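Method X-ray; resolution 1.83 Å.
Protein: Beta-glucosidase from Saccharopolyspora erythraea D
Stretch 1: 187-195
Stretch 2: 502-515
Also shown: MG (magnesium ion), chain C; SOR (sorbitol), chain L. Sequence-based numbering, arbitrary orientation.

Stretch 1 (187-195) DDRWGRTYE
Stretch 2 (502-515) PYAEFEGDRPGGLG

Segments made mostly of loops and turns can still dock precisely when the backbone takes part in each direct hydrogen bond between them, and two segments of this beta-glucosidase, more than 300 residues apart in sequence, illustrate the principle. Residues 187-195 form successive type I turns, Asp 187 to Trp 190 and Trp 190 to Thr 193, closed by Trp 190 N to Asp 187 O (2.9 Å) and Thr 193 N to Trp 190 O (3.2 Å), before a 3-10 segment at 193-195. In residues 502-515, extended Tyr 503 and Ala 504 (phi/psi -156/168 and -151/146) lead to Glu 505 at 56/-141, a 3-10 segment at 506-508 and a type I turn from Arg 510 to Gly 513. The chains run in opposite directions where they meet: the CA atoms of Gly 191 and Gly 508 lie 3.7 Å apart, those of Arg 189 and Arg 510 4.8 Å.

This closeness depends on glycine. A CB on Gly 191 would fall 2.0 Å from Glu 505 O; its bare CA instead makes a CA-H...O contact with that oxygen at 3.4 Å. A CB on Gly 508 would strike Tyr 503 CD1 within its own stretch. Arg 510 N donates to Arg 189 O (2.9 Å, 151°), and Gly 191 N to Asp 509 OD1 (2.8 Å, 154°). Asp 509 (chi1 m, chi2 -10°) serves two roles, its OD2 binding magnesium at 2.1 Å.

Arg 189 (m, t, m, chi4 -168°) is held by Asp 187 (chi1 t) through a salt bridge, with NE to OD1 at 2.9 Å and NH2 to OD2 at 2.8 Å. Its NH1 also reaches water 1, which donates to Pro 511 O and so bridges the stretches. Nearby, Leu 514 (m, t) brings CD1 to 3.9 Å from Asp 188 O.

At the other end, Tyr 194 (chi1 p, chi2 82°) donates from OH to Tyr 503 O at 2.7 Å. Its ring edge approaches the face of Tyr 503 (chi1 p, chi2 83°) in an offset arrangement, with centroids 5.5 Å apart and planes at 69°.

Arg 192 (m, t, p, chi4 164°) pairs with Glu 195 (m, t, chi3 60°), NE to OE2 at 2.8 Å. Glu 505 (m, t, chi3 37°) lays CG over one guanidinium face; its OE1 is 4.0 Å from Arg 192 NH1, a long salt bridge of charge alone. Sorbitol O1 accepts from Arg 192 NH2 at 2.8 Å, while its O5 donates weakly to Glu 505 OE2 at 3.0 Å.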

# COMPACT_ATOMS: atom_id res chain seq x y z
N ASP A 187 -4.84 -13.57 8.74
CA ASP A 187 -4.16 -13.83 10.01
C ASP A 187 -3.52 -12.54 10.52
O ASP A 187 -2.50 -12.08 9.98
CB ASP A 187 -3.11 -14.94 9.85
CG ASP A 187 -2.65 -15.49 11.19
OD1 ASP A 187 -2.29 -14.69 12.07
OD2 ASP A 187 -2.64 -16.73 11.35
N ASP A 188 -4.08 -11.98 11.59
CA ASP A 188 -3.68 -10.66 12.06
C ASP A 188 -2.22 -10.60 12.49
O ASP A 188 -1.68 -9.50 12.65
CB ASP A 188 -4.58 -10.23 13.23
CG ASP A 188 -5.98 -9.87 12.77
OD1 ASP A 188 -6.20 -9.77 11.55
OD2 ASP A 188 -6.85 -9.68 13.65
N ARG A 189 -1.56 -11.74 12.69
CA ARG A 189 -0.14 -11.71 13.02
C ARG A 189 0.70 -11.15 11.88
O ARG A 189 1.85 -10.75 12.12
CB ARG A 189 0.33 -13.12 13.36
CG ARG A 189 -0.17 -13.57 14.72
CD ARG A 189 0.17 -15.02 14.97
NE ARG A 189 -0.72 -15.90 14.23
CZ ARG A 189 -0.81 -17.21 14.43
NH1 ARG A 189 -0.05 -17.80 15.35
NH2 ARG A 189 -1.64 -17.95 13.71
N TRP A 190 0.16 -11.13 10.67
CA TRP A 190 0.89 -10.67 9.49
C TRP A 190 1.26 -9.20 9.59
O TRP A 190 0.42 -8.36 9.91
CB TRP A 190 0.04 -10.90 8.25
CG TRP A 190 0.76 -10.74 6.95
CD1 TRP A 190 2.09 -10.96 6.70
CD2 TRP A 190 0.18 -10.35 5.70
NE1 TRP A 190 2.37 -10.74 5.37
CE2 TRP A 190 1.21 -10.37 4.73
CE3 TRP A 190 -1.12 -10.00 5.29
CZ2 TRP A 190 0.99 -10.04 3.39
CZ3 TRP A 190 -1.33 -9.67 3.95
CH2 TRP A 190 -0.28 -9.69 3.02
N GLY A 191 2.52 -8.89 9.29
CA GLY A 191 2.97 -7.51 9.30
C GLY A 191 2.38 -6.63 8.22
O GLY A 191 2.61 -5.41 8.25
N ARG A 192 1.64 -7.19 7.27
CA ARG A 192 0.99 -6.39 6.24
C ARG A 192 -0.52 -6.40 6.36
O ARG A 192 -1.23 -6.02 5.41
CB ARG A 192 1.43 -6.87 4.85
CG ARG A 192 2.91 -7.19 4.76
CD ARG A 192 3.38 -7.30 3.31
NE ARG A 192 3.43 -6.00 2.65
CZ ARG A 192 4.09 -5.78 1.51
NH1 ARG A 192 4.74 -6.77 0.92
NH2 ARG A 192 4.10 -4.56 0.97
N THR A 193 -1.05 -6.83 7.52
CA THR A 193 -2.49 -6.80 7.72
C THR A 193 -3.06 -5.41 7.42
O THR A 193 -4.16 -5.29 6.87
CB THR A 193 -2.82 -7.23 9.15
OG1 THR A 193 -2.42 -8.59 9.34
CG2 THR A 193 -4.32 -7.10 9.44
N TYR A 194 -2.32 -4.35 7.76
CA TYR A 194 -2.86 -3.01 7.55
C TYR A 194 -2.89 -2.62 6.09
O TYR A 194 -3.60 -1.68 5.72
CB TYR A 194 -2.05 -1.97 8.34
CG TYR A 194 -0.64 -1.66 7.85
CD1 TYR A 194 -0.40 -0.77 6.80
CD2 TYR A 194 0.45 -2.22 8.49
CE1 TYR A 194 0.91 -0.48 6.39
CE2 TYR A 194 1.74 -1.94 8.09
CZ TYR A 194 1.97 -1.07 7.05
OH TYR A 194 3.26 -0.80 6.67
N GLU A 195 -2.13 -3.31 5.24
CA GLU A 195 -2.21 -3.04 3.81
C GLU A 195 -3.39 -3.73 3.15
O GLU A 195 -3.59 -3.55 1.94
CB GLU A 195 -0.91 -3.46 3.14
CG GLU A 195 0.30 -2.80 3.77
CD GLU A 195 1.53 -2.88 2.90
OE1 GLU A 195 1.48 -2.36 1.76
OE2 GLU A 195 2.53 -3.47 3.35
N PRO A 502 5.32 2.28 13.91
CA PRO A 502 5.29 1.90 12.48
C PRO A 502 6.13 0.67 12.15
O PRO A 502 7.19 0.43 12.74
CB PRO A 502 5.85 3.15 11.78
CG PRO A 502 5.56 4.29 12.73
CD PRO A 502 5.72 3.69 14.09
N TYR A 503 5.65 -0.09 11.17
CA TYR A 503 6.37 -1.25 10.66
C TYR A 503 5.90 -1.52 9.23
O TYR A 503 4.88 -1.00 8.79
CB TYR A 503 6.14 -2.48 11.53
CG TYR A 503 4.67 -2.76 11.75
CD1 TYR A 503 3.92 -3.45 10.79
CD2 TYR A 503 4.02 -2.30 12.89
CE1 TYR A 503 2.57 -3.69 10.98
CE2 TYR A 503 2.67 -2.53 13.08
CZ TYR A 503 1.95 -3.23 12.12
OH TYR A 503 0.61 -3.45 12.30
N ALA A 504 6.64 -2.38 8.53
CA ALA A 504 6.23 -2.83 7.21
C ALA A 504 6.77 -4.23 6.96
O ALA A 504 7.87 -4.57 7.40
CB ALA A 504 6.71 -1.89 6.09
N GLU A 505 5.99 -5.02 6.23
CA GLU A 505 6.35 -6.38 5.76
C GLU A 505 6.75 -7.23 6.97
O GLU A 505 6.12 -7.11 8.03
CB GLU A 505 7.42 -6.29 4.67
CG GLU A 505 7.10 -5.28 3.57
CD GLU A 505 8.08 -5.36 2.40
OE1 GLU A 505 8.52 -6.48 2.06
OE2 GLU A 505 8.42 -4.30 1.84
N PHE A 506 7.78 -8.07 6.83
CA PHE A 506 8.09 -9.09 7.83
C PHE A 506 8.47 -8.48 9.18
O PHE A 506 8.30 -9.13 10.22
CB PHE A 506 9.21 -10.00 7.32
CG PHE A 506 10.42 -9.25 6.83
CD1 PHE A 506 10.49 -8.80 5.52
CD2 PHE A 506 11.47 -8.98 7.68
CE1 PHE A 506 11.59 -8.10 5.07
CE2 PHE A 506 12.59 -8.28 7.24
CZ PHE A 506 12.65 -7.84 5.93
N GLU A 507 8.98 -7.24 9.20
CA GLU A 507 9.31 -6.61 10.48
C GLU A 507 8.07 -6.44 11.36
O GLU A 507 8.21 -6.27 12.57
CB GLU A 507 9.98 -5.25 10.26
CG GLU A 507 11.29 -5.34 9.50
CD GLU A 507 12.44 -5.82 10.35
OE1 GLU A 507 12.20 -6.24 11.51
OE2 GLU A 507 13.59 -5.80 9.87
N GLY A 508 6.88 -6.49 10.78
CA GLY A 508 5.66 -6.37 11.53
C GLY A 508 4.97 -7.66 11.90
O GLY A 508 3.89 -7.62 12.49
N ASP A 509 5.54 -8.81 11.54
CA ASP A 509 4.96 -10.07 11.99
C ASP A 509 5.01 -10.14 13.51
O ASP A 509 6.00 -9.74 14.14
CB ASP A 509 5.70 -11.26 11.38
CG ASP A 509 5.50 -11.38 9.88
OD1 ASP A 509 4.66 -10.65 9.31
OD2 ASP A 509 6.19 -12.23 9.27
N ARG A 510 3.94 -10.65 14.11
CA ARG A 510 3.83 -10.72 15.57
C ARG A 510 3.44 -12.13 16.00
O ARG A 510 2.33 -12.35 16.51
CB ARG A 510 2.82 -9.69 16.08
CG ARG A 510 3.24 -8.26 15.88
CD ARG A 510 4.47 -7.90 16.72
NE ARG A 510 4.86 -6.51 16.51
CZ ARG A 510 5.80 -6.11 15.65
NH1 ARG A 510 6.46 -7.00 14.91
NH2 ARG A 510 6.07 -4.81 15.53
N PRO A 511 4.33 -13.10 15.84
CA PRO A 511 4.02 -14.45 16.35
C PRO A 511 3.94 -14.49 17.86
O PRO A 511 3.33 -15.42 18.41
CB PRO A 511 5.17 -15.31 15.82
CG PRO A 511 6.30 -14.35 15.61
CD PRO A 511 5.68 -13.03 15.23
N GLY A 512 4.50 -13.49 18.55
CA GLY A 512 4.59 -13.56 20.00
C GLY A 512 3.38 -13.04 20.75
O GLY A 512 3.26 -13.29 21.95
N GLY A 513 2.49 -12.32 20.09
CA GLY A 513 1.35 -11.74 20.78
C GLY A 513 0.97 -10.40 20.19
O GLY A 513 1.74 -9.74 19.48
N LEU A 514 -0.26 -9.97 20.50
CA LEU A 514 -0.78 -8.68 20.05
C LEU A 514 -1.40 -7.86 21.18
O LEU A 514 -2.20 -6.96 20.91
CB LEU A 514 -1.80 -8.86 18.92
CG LEU A 514 -1.18 -9.14 17.54
CD1 LEU A 514 -2.23 -9.61 16.54
CD2 LEU A 514 -0.47 -7.90 17.02
N GLY A 515 -1.05 -8.15 22.43
CA GLY A 515 -1.55 -7.34 23.52
C GLY A 515 -0.90 -5.96 23.55
O GLY A 515 0.14 -5.71 22.95
MG MG C . 7.83 -13.51 9.67
C1 SOR L . 5.66 -4.73 -2.23
C2 SOR L . 6.43 -3.46 -2.54
C3 SOR L . 7.92 -3.76 -2.44
C4 SOR L . 8.74 -2.47 -2.40
C5 SOR L . 10.12 -2.65 -1.75
C6 SOR L . 10.68 -1.27 -1.44
O1 SOR L . 4.36 -4.41 -1.78
O2 SOR L . 6.11 -3.02 -3.85
O3 SOR L . 8.30 -4.52 -3.56
O4 SOR L . 8.90 -1.96 -3.71
O5 SOR L . 10.05 -3.44 -0.57
O6 SOR L . 11.73 -1.37 -0.50
O HOH W 1 1.86 -17.18 17.02
O HOH W 2 -0.34 -5.35 10.33
O HOH W 3 3.54 -3.93 5.85
O HOH W 4 6.99 -6.97 -0.73
O HOH W 5 8.86 -11.89 10.36
O HOH W 6 8.38 -13.18 7.68
O HOH W 7 7.48 -14.01 11.66
O HOH W 8 9.69 -14.50 9.99